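Side-chain contacts in probable secreted solute-binding lipoprotein (Streptomyces coelicolor, PDB 3I3V), which probably binds a solute outside the membrane as the lipoprotein component of a transport system: residues A218-D223 with G266-A271; A152-L157 with I162-V167; Q183-Q188 with I209-H214. All blocks are in the same frame, centred on the assembly; numbering follows the deposited sequence.

Contact 1 of 3, residues A218-D223 with G266-A271; sequences AGVFAD and GGWPLA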
loop_
_atom_site.group_PDB
_atom_site.type_symbol
_atom_site.label_atom_id
_atom_site.label_comp_id
_atom_site.label_asym_id
_atom_site.label_seq_id
_atom_site.Cartn_x
_atom_site.Cartn_y
_atom_site.Cartn_z
ATOM N N ALA C 218 -46.661 -45.497 -45.633
ATOM C CA ALA C 218 -46.398 -44.609 -46.757
ATOM C C ALA C 218 -45.122 -45.002 -47.492
ATOM O O ALA C 218 -44.753 -44.378 -48.491
ATOM C CB ALA C 218 -46.300 -43.177 -46.270
ATOM N N GLY C 219 -44.448 -46.032 -46.986
ATOM C CA GLY C 219 -43.219 -46.500 -47.605
ATOM C C GLY C 219 -41.974 -45.702 -47.264
ATOM O O GLY C 219 -41.080 -45.566 -48.095
ATOM N N VAL C 220 -41.894 -45.188 -46.043
ATOM C CA VAL C 220 -40.734 -44.406 -45.639
ATOM C C VAL C 220 -39.526 -45.300 -45.364
ATOM O O VAL C 220 -38.384 -44.856 -45.461
ATOM C CB VAL C 220 -41.048 -43.550 -44.388
ATOM C CG1 VAL C 220 -39.762 -42.985 -43.791
ATOM C CG2 VAL C 220 -41.977 -42.410 -44.766
ATOM N N PHE C 221 -39.772 -46.563 -45.037
ATOM C CA PHE C 221 -38.680 -47.494 -44.766
ATOM C C PHE C 221 -38.433 -48.377 -45.969
ATOM O O PHE C 221 -39.319 -48.554 -46.801
ATOM C CB PHE C 221 -39.013 -48.353 -43.541
ATOM C CG PHE C 221 -39.267 -47.544 -42.311
ATOM C CD1 PHE C 221 -38.248 -46.788 -41.748
ATOM C CD2 PHE C 221 -40.539 -47.450 -41.776
ATOM C CE1 PHE C 221 -38.494 -45.951 -40.681
ATOM C CE2 PHE C 221 -40.791 -46.610 -40.703
ATOM C CZ PHE C 221 -39.765 -45.855 -40.156
ATOM N N ALA C 222 -37.224 -48.922 -46.061
ATOM C CA ALA C 222 -36.854 -49.806 -47.163
ATOM C C ALA C 222 -37.807 -50.993 -47.213
ATOM O O ALA C 222 -38.353 -51.404 -46.185
ATOM C CB ALA C 222 -35.419 -50.306 -46.977
ATOM N N ASP C 223 -38.012 -51.545 -48.405
ATOM C CA ASP C 223 -38.893 -52.694 -48.534
ATOM C C ASP C 223 -38.341 -53.805 -47.642
ATOM O O ASP C 223 -37.129 -53.983 -47.545
ATOM C CB ASP C 223 -38.951 -53.190 -49.988
ATOM C CG ASP C 223 -39.671 -52.216 -50.928
ATOM O OD1 ASP C 223 -40.708 -51.643 -50.535
ATOM O OD2 ASP C 223 -39.204 -52.042 -52.075
ATOM N N GLY C 266 -29.008 -34.638 -39.197
ATOM C CA GLY C 266 -30.083 -33.849 -38.631
ATOM C C GLY C 266 -30.861 -34.708 -37.644
ATOM O O GLY C 266 -30.307 -35.631 -37.045
ATOM N N GLY C 267 -32.142 -34.400 -37.474
ATOM C CA GLY C 267 -32.973 -35.165 -36.567
ATOM C C GLY C 267 -34.106 -35.810 -37.338
ATOM O O GLY C 267 -34.229 -35.624 -38.550
ATOM N N TRP C 268 -34.938 -36.578 -36.646
ATOM C CA TRP C 268 -36.059 -37.235 -37.301
ATOM C C TRP C 268 -37.226 -36.246 -37.431
ATOM O O TRP C 268 -37.605 -35.582 -36.466
ATOM C CB TRP C 268 -36.465 -38.486 -36.508
ATOM C CG TRP C 268 -37.510 -39.292 -37.202
ATOM C CD1 TRP C 268 -38.860 -39.131 -37.113
ATOM C CD2 TRP C 268 -37.292 -40.322 -38.179
ATOM N NE1 TRP C 268 -39.496 -39.989 -37.974
ATOM C CE2 TRP C 268 -38.558 -40.729 -38.641
ATOM C CE3 TRP C 268 -36.150 -40.934 -38.708
ATOM C CZ2 TRP C 268 -38.717 -41.723 -39.609
ATOM C CZ3 TRP C 268 -36.307 -41.925 -39.670
ATOM C CH2 TRP C 268 -37.582 -42.307 -40.109
ATOM N N PRO C 269 -37.795 -36.121 -38.641
ATOM C CA PRO C 269 -38.912 -35.209 -38.905
ATOM C C PRO C 269 -40.027 -35.302 -37.877
ATOM O O PRO C 269 -40.257 -36.356 -37.302
ATOM C CB PRO C 269 -39.368 -35.622 -40.297
ATOM C CG PRO C 269 -38.075 -35.971 -40.951
ATOM C CD PRO C 269 -37.394 -36.818 -39.875
ATOM N N LEU C 270 -40.719 -34.189 -37.660
ATOM C CA LEU C 270 -41.809 -34.128 -36.696
ATOM C C LEU C 270 -43.190 -34.164 -37.341
ATOM O O LEU C 270 -43.372 -33.738 -38.490
ATOM C CB LEU C 270 -41.705 -32.844 -35.869
ATOM C CG LEU C 270 -40.446 -32.587 -35.038
ATOM C CD1 LEU C 270 -40.580 -31.233 -34.404
ATOM C CD2 LEU C 270 -40.257 -33.659 -33.967
ATOM N N ALA C 271 -44.156 -34.678 -36.586
ATOM C CA ALA C 271 -45.544 -34.732 -37.029
ATOM C C ALA C 271 -46.130 -33.443 -36.464
ATOM O O ALA C 271 -45.483 -32.781 -35.650
ATOM C CB ALA C 271 -46.246 -35.934 -36.424
#
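The indole of W268 meets V220 and F221 in a small, buried, wholly apolar loop-to-loop contact, between the turn that follows helix 203-217 and the loop that leaves strand 263-266. The outer corner of the six-membered indole ring does the touching: CH2 of W268 lies 3.8 Å from CE1 of F221 and 4.2 Å from CZ of F221. The approach is oblique for both rings, so this is van der Waals packing and not a stack. CG1 of V220 reaches the same corner, at 4.3 Å from CH2 of W268. Two side chains thus converge on one ring carbon.

The first torsions set this up. In W268, CG is anti to the backbone N (chi1 -174°), and the indole extends toward the other loop. F221 has its CG anti to the carbonyl carbon instead (chi1 -58°), and the far side of its phenyl ring comes close although its CB does not head for the tryptophan. P269, next in the chain, puts CD over one face of the indole, 3.6 Å above the plane toward the rim.

The turn itself starts at G219, whose positive phi closes a Schellman motif on the helix. Beyond it, the backbone of V220 and A222 hydrogen-bonds to V165 of strand 163-166, and F221 sets its ring edge-to-face against F377. L150 of helix 147-159 and I181 of helix 172-182 also touch the indole.

With 87 Å² buried and no hydrogen bond across it, the contact depends on shape and on the exclusion of water: between the two segments, carbon-carbon contacts alone hold the phenyl ring and the valine methyl against the indole.

Contact 2 of 3, residues A152-L157 with I162-V167; sequences AAARKL and IAPVTV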
loop_
_atom_site.group_PDB
_atom_site.type_symbol
_atom_site.label_atom_id
_atom_site.label_comp_id
_atom_site.label_asym_id
_atom_site.label_seq_id
_atom_site.Cartn_x
_atom_site.Cartn_y
_atom_site.Cartn_z
ATOM N N ALA C 152 -42.943 -37.393 -48.666
ATOM C CA ALA C 152 -42.789 -36.881 -50.029
ATOM C C ALA C 152 -41.397 -37.183 -50.569
ATOM O O ALA C 152 -41.228 -37.464 -51.756
ATOM C CB ALA C 152 -43.052 -35.364 -50.066
ATOM N N ALA C 153 -40.397 -37.127 -49.696
ATOM C CA ALA C 153 -39.035 -37.422 -50.113
ATOM C C ALA C 153 -38.921 -38.922 -50.369
ATOM O O ALA C 153 -38.273 -39.355 -51.326
ATOM C CB ALA C 153 -38.060 -36.988 -49.035
ATOM N N ALA C 154 -39.570 -39.719 -49.519
ATOM C CA ALA C 154 -39.543 -41.176 -49.664
ATOM C C ALA C 154 -40.106 -41.565 -51.027
ATOM O O ALA C 154 -39.535 -42.409 -51.725
ATOM C CB ALA C 154 -40.356 -41.834 -48.552
ATOM N N ARG C 155 -41.230 -40.949 -51.396
ATOM C CA ARG C 155 -41.864 -41.209 -52.685
ATOM C C ARG C 155 -40.895 -40.880 -53.818
ATOM O O ARG C 155 -40.610 -41.721 -54.671
ATOM C CB ARG C 155 -43.130 -40.364 -52.833
ATOM C CG ARG C 155 -44.348 -40.937 -52.144
ATOM C CD ARG C 155 -44.717 -42.278 -52.769
ATOM N NE ARG C 155 -44.354 -43.390 -51.903
ATOM C CZ ARG C 155 -44.364 -44.669 -52.266
ATOM N NH1 ARG C 155 -44.715 -45.022 -53.498
ATOM N NH2 ARG C 155 -44.037 -45.600 -51.380
ATOM N N LYS C 156 -40.385 -39.652 -53.817
ATOM C CA LYS C 156 -39.442 -39.231 -54.847
ATOM C C LYS C 156 -38.256 -40.182 -54.940
ATOM O O LYS C 156 -37.872 -40.591 -56.035
ATOM C CB LYS C 156 -38.948 -37.811 -54.572
ATOM C CG LYS C 156 -39.971 -36.731 -54.903
ATOM C CD LYS C 156 -39.342 -35.351 -54.804
ATOM C CE LYS C 156 -39.963 -34.374 -55.803
ATOM N NZ LYS C 156 -41.405 -34.126 -55.540
ATOM N N LEU C 157 -37.685 -40.534 -53.790
ATOM C CA LEU C 157 -36.548 -41.452 -53.735
ATOM C C LEU C 157 -36.863 -42.810 -54.364
ATOM O O LEU C 157 -36.096 -43.322 -55.173
ATOM C CB LEU C 157 -36.102 -41.649 -52.284
ATOM C CG LEU C 157 -35.292 -40.527 -51.633
ATOM C CD1 LEU C 157 -35.339 -40.663 -50.120
ATOM C CD2 LEU C 157 -33.847 -40.593 -52.127
ATOM N N ILE C 162 -34.382 -45.649 -55.486
ATOM C CA ILE C 162 -33.500 -45.529 -54.329
ATOM C C ILE C 162 -34.298 -45.713 -53.033
ATOM O O ILE C 162 -35.317 -45.055 -52.816
ATOM C CB ILE C 162 -32.814 -44.150 -54.300
ATOM C CG1 ILE C 162 -32.120 -43.887 -55.644
ATOM C CG2 ILE C 162 -31.830 -44.092 -53.143
ATOM C CD1 ILE C 162 -31.535 -42.490 -55.788
ATOM N N ALA C 163 -33.840 -46.617 -52.178
ATOM C CA ALA C 163 -34.526 -46.868 -50.921
ATOM C C ALA C 163 -34.432 -45.614 -50.059
ATOM O O ALA C 163 -33.421 -44.916 -50.081
ATOM C CB ALA C 163 -33.895 -48.061 -50.204
ATOM N N PRO C 164 -35.503 -45.297 -49.314
ATOM C CA PRO C 164 -35.547 -44.120 -48.439
ATOM C C PRO C 164 -34.806 -44.323 -47.114
ATOM O O PRO C 164 -33.582 -44.143 -47.064
ATOM C CB PRO C 164 -37.047 -43.877 -48.265
ATOM C CG PRO C 164 -37.610 -45.252 -48.325
ATOM C CD PRO C 164 -36.849 -45.874 -49.477
ATOM N N VAL C 165 -35.520 -44.678 -46.045
ATOM C CA VAL C 165 -34.858 -44.894 -44.754
ATOM C C VAL C 165 -34.529 -46.372 -44.557
ATOM O O VAL C 165 -35.401 -47.235 -44.650
ATOM C CB VAL C 165 -35.723 -44.431 -43.534
ATOM C CG1 VAL C 165 -34.930 -44.593 -42.253
ATOM C CG2 VAL C 165 -36.127 -42.978 -43.678
ATOM N N THR C 166 -33.265 -46.668 -44.296
ATOM C CA THR C 166 -32.877 -48.047 -44.065
ATOM C C THR C 166 -32.688 -48.250 -42.559
ATOM O O THR C 166 -32.145 -47.392 -41.864
ATOM C CB THR C 166 -31.574 -48.396 -44.809
ATOM O OG1 THR C 166 -31.238 -49.770 -44.577
ATOM C CG2 THR C 166 -30.436 -47.501 -44.339
ATOM N N VAL C 167 -33.164 -49.380 -42.053
ATOM C CA VAL C 167 -33.047 -49.674 -40.635
ATOM C C VAL C 167 -33.277 -51.163 -40.396
ATOM O O VAL C 167 -34.040 -51.805 -41.119
ATOM C CB VAL C 167 -34.071 -48.843 -39.813
ATOM C CG1 VAL C 167 -35.494 -49.216 -40.213
ATOM C CG2 VAL C 167 -33.849 -49.059 -38.320
#
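L157, I162 and P164 carry the contact, with L157 at the centre, where helix 147-159 nears its end and the chain turns back into strand 163-166. The two methyls of L157 divide the work. CD1 packs on the proline, 3.8 Å from CA of P164 and 4.1 Å from CB of P164, while CD2 reaches CG2 of I162 at 4.2 Å. The first torsion puts CG beside the backbone N (chi1 -77°), and a second torsion near 180° (chi2 161°) spreads the methyls, so that one branch meets the strand at P164 and the other the residue just before the strand.

I162 meets the leucine through its backbone as well. Its N donates to the carbonyl O of L157 at 2.9 Å, with an N-H...O angle of 153°, and the donor is tilted well out of the carbonyl plane. That bond ties the start of the returning chain to the last turn of the helix. CG2 of I162 is anti to its backbone N, which turns this branch back to the leucine methyl.

One turn earlier on the helix, A154 gives P164 a second footing: CB of A154 is 3.9 Å from CB of P164. The proline is therefore held by a methyl from each of two helical positions one turn apart.

Around this helix-to-strand connection, L157 also touches L135 and A138 of helix 132-138, while I162 rests on L134. Strand 163-166 runs parallel to strand 242-246, with backbone bonds from A163 and P164. Because L157 touches both P164 and A243 of strand 242-246, helix 147-159 packs on these two neighbouring strands of the mixed sheet.

Contact 3 of 3, residues Q183-Q188 with I209-H214; sequences QTFLSQ and IEYFAH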
loop_
_atom_site.group_PDB
_atom_site.type_symbol
_atom_site.label_atom_id
_atom_site.label_comp_id
_atom_site.label_asym_id
_atom_site.label_seq_id
_atom_site.Cartn_x
_atom_site.Cartn_y
_atom_site.Cartn_z
ATOM N N GLN C 183 -41.609 -41.532 -29.696
ATOM C CA GLN C 183 -41.337 -40.438 -28.770
ATOM C C GLN C 183 -41.576 -39.066 -29.370
ATOM O O GLN C 183 -41.236 -38.054 -28.761
ATOM C CB GLN C 183 -39.905 -40.521 -28.237
ATOM C CG GLN C 183 -39.735 -41.498 -27.084
ATOM C CD GLN C 183 -38.286 -41.646 -26.669
ATOM O OE1 GLN C 183 -37.567 -42.499 -27.186
ATOM N NE2 GLN C 183 -37.846 -40.801 -25.740
ATOM N N THR C 184 -42.148 -39.023 -30.565
ATOM C CA THR C 184 -42.434 -37.740 -31.185
ATOM C C THR C 184 -43.454 -37.017 -30.301
ATOM O O THR C 184 -43.477 -35.790 -30.241
ATOM C CB THR C 184 -43.030 -37.920 -32.596
ATOM O OG1 THR C 184 -42.088 -38.611 -33.432
ATOM C CG2 THR C 184 -43.357 -36.555 -33.219
ATOM N N PHE C 185 -44.277 -37.801 -29.603
ATOM C CA PHE C 185 -45.325 -37.279 -28.727
ATOM C C PHE C 185 -45.141 -37.660 -27.258
ATOM O O PHE C 185 -46.116 -37.864 -26.539
ATOM C CB PHE C 185 -46.688 -37.794 -29.196
ATOM C CG PHE C 185 -47.040 -37.397 -30.606
ATOM C CD1 PHE C 185 -47.463 -36.100 -30.899
ATOM C CD2 PHE C 185 -46.963 -38.323 -31.640
ATOM C CE1 PHE C 185 -47.804 -35.737 -32.204
ATOM C CE2 PHE C 185 -47.298 -37.970 -32.944
ATOM C CZ PHE C 185 -47.722 -36.675 -33.227
ATOM N N LEU C 186 -43.897 -37.749 -26.808
ATOM C CA LEU C 186 -43.617 -38.114 -25.426
ATOM C C LEU C 186 -42.434 -37.327 -24.874
ATOM O O LEU C 186 -41.371 -37.273 -25.496
ATOM C CB LEU C 186 -43.315 -39.616 -25.331
ATOM C CG LEU C 186 -44.465 -40.612 -25.516
ATOM C CD1 LEU C 186 -43.928 -42.006 -25.747
ATOM C CD2 LEU C 186 -45.342 -40.588 -24.293
ATOM N N SER C 187 -42.618 -36.706 -23.710
ATOM C CA SER C 187 -41.535 -35.954 -23.096
ATOM C C SER C 187 -40.589 -36.974 -22.483
ATOM O O SER C 187 -40.886 -38.165 -22.457
ATOM C CB SER C 187 -42.066 -35.034 -22.003
ATOM O OG SER C 187 -42.634 -35.788 -20.948
ATOM N N GLN C 188 -39.456 -36.509 -21.978
ATOM C CA GLN C 188 -38.483 -37.407 -21.374
ATOM C C GLN C 188 -39.110 -38.275 -20.276
ATOM O O GLN C 188 -38.939 -39.494 -20.257
ATOM C CB GLN C 188 -37.321 -36.598 -20.792
ATOM C CG GLN C 188 -35.957 -37.190 -21.095
ATOM C CD GLN C 188 -35.509 -36.913 -22.517
ATOM O OE1 GLN C 188 -36.316 -36.915 -23.448
ATOM N NE2 GLN C 188 -34.213 -36.679 -22.693
ATOM N N ILE C 209 -47.494 -44.032 -32.139
ATOM C CA ILE C 209 -47.672 -45.293 -32.848
ATOM C C ILE C 209 -48.454 -45.043 -34.136
ATOM O O ILE C 209 -48.255 -45.746 -35.124
ATOM C CB ILE C 209 -48.409 -46.339 -31.979
ATOM C CG1 ILE C 209 -47.521 -46.758 -30.801
ATOM C CG2 ILE C 209 -48.772 -47.538 -32.821
ATOM C CD1 ILE C 209 -48.100 -47.871 -29.941
ATOM N N GLU C 210 -49.337 -44.042 -34.121
ATOM C CA GLU C 210 -50.111 -43.702 -35.316
ATOM C C GLU C 210 -49.127 -43.096 -36.302
ATOM O O GLU C 210 -49.034 -43.513 -37.456
ATOM C CB GLU C 210 -51.189 -42.648 -35.025
ATOM C CG GLU C 210 -52.353 -43.076 -34.146
ATOM C CD GLU C 210 -53.382 -41.952 -33.970
ATOM O OE1 GLU C 210 -54.321 -42.124 -33.160
ATOM O OE2 GLU C 210 -53.254 -40.899 -34.647
ATOM N N TYR C 211 -48.390 -42.098 -35.826
ATOM C CA TYR C 211 -47.414 -41.424 -36.657
ATOM C C TYR C 211 -46.515 -42.468 -37.304
ATOM O O TYR C 211 -46.353 -42.488 -38.522
ATOM C CB TYR C 211 -46.600 -40.435 -35.815
ATOM C CG TYR C 211 -45.564 -39.675 -36.611
ATOM C CD1 TYR C 211 -45.842 -39.235 -37.913
ATOM C CD2 TYR C 211 -44.306 -39.384 -36.066
ATOM C CE1 TYR C 211 -44.893 -38.526 -38.652
ATOM C CE2 TYR C 211 -43.353 -38.675 -36.793
ATOM C CZ TYR C 211 -43.654 -38.250 -38.084
ATOM O OH TYR C 211 -42.710 -37.563 -38.807
ATOM N N PHE C 212 -45.950 -43.351 -36.491
ATOM C CA PHE C 212 -45.079 -44.395 -37.012
ATOM C C PHE C 212 -45.758 -45.218 -38.095
ATOM O O PHE C 212 -45.182 -45.456 -39.153
ATOM C CB PHE C 212 -44.642 -45.343 -35.899
ATOM C CG PHE C 212 -43.857 -46.520 -36.392
ATOM C CD1 PHE C 212 -42.501 -46.401 -36.667
ATOM C CD2 PHE C 212 -44.487 -47.740 -36.623
ATOM C CE1 PHE C 212 -41.778 -47.478 -37.166
ATOM C CE2 PHE C 212 -43.776 -48.826 -37.123
ATOM C CZ PHE C 212 -42.414 -48.695 -37.396
ATOM N N ALA C 213 -46.977 -45.671 -37.812
ATOM C CA ALA C 213 -47.743 -46.491 -38.750
ATOM C C ALA C 213 -48.015 -45.760 -40.054
ATOM O O ALA C 213 -48.041 -46.371 -41.124
ATOM C CB ALA C 213 -49.057 -46.928 -38.113
ATOM N N HIS C 214 -48.225 -44.452 -39.959
ATOM C CA HIS C 214 -48.482 -43.631 -41.135
ATOM C C HIS C 214 -47.209 -43.635 -41.994
ATOM O O HIS C 214 -47.243 -44.022 -43.160
ATOM C CB HIS C 214 -48.863 -42.211 -40.691
ATOM C CG HIS C 214 -49.312 -41.314 -41.807
ATOM N ND1 HIS C 214 -50.181 -41.726 -42.796
ATOM C CD2 HIS C 214 -49.041 -40.012 -42.065
ATOM C CE1 HIS C 214 -50.424 -40.718 -43.614
ATOM N NE2 HIS C 214 -49.745 -39.666 -43.192
#
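Y211, on helix 203-217, receives T184 and F185 at two different places. T184 comes to the edge of the phenol ring, its OG1 near the ring plane and 3.5 Å from CD2 of Y211, with CE2 of Y211 almost as close at 3.6 Å. The threonine methyl adds a looser touch, CG2 lying 4.1 Å from CD2 of Y211. F185 passes by the ring and meets the root of the side chain: its CE2 is 3.8 Å from CB of Y211, and that CB lies at the edge of the phenyl ring, in its plane. Both side chains cross the tyrosine at roughly a right angle.

Y211 extends out of its helix with CG anti to the backbone N (chi1 -179°), and the rotation of the ring about its second torsion (chi2 38°) turns the CD2-CE2 edge to the threonine. Within 183-188, CG2 of T184 sits over the centre of the F185 ring, 4.2 Å above it.

The polar ends are committed elsewhere. OG1 of T184 is hydrogen-bonded to the O of I181 in the preceding helix, a bond consistent with the position of the oxygen beside the ring. The OH of Y211 makes a weak hydrogen bond to the O of P269. A271 also touches both F185 and Y211.

Further out, the loop ends at S187, the N-cap of helix 188-197. The arrangement is plain helix-to-loop packing in the alpha-helical part of a periplasmic-binding-protein-type lobe: the connection between helices 172-182 and 188-197 rests against one aromatic residue of helix 203-217.

Overall arrangement
All three contacts lie on the same lobe. Contact 1 is wholly buried, whereas contacts 2 and 3 each include one partly exposed residue, I162 and F185. Contact 2 buries the most surface, 232 Å², and alone has a hydrogen bond across it, as suits a helix turning straight back into a sheet strand. In contacts 1 and 3 an aromatic residue receives two side chains, but contact 1 is purely apolar and joins two loops, while contact 3, between loop and helix, adds a hydroxyl at a ring edge. The loops of contact 1 touch strand 163-166 on one hand and helix 203-217 on the other, linking contacts 2 and 3, whose nearest atoms are about 7 Å apart.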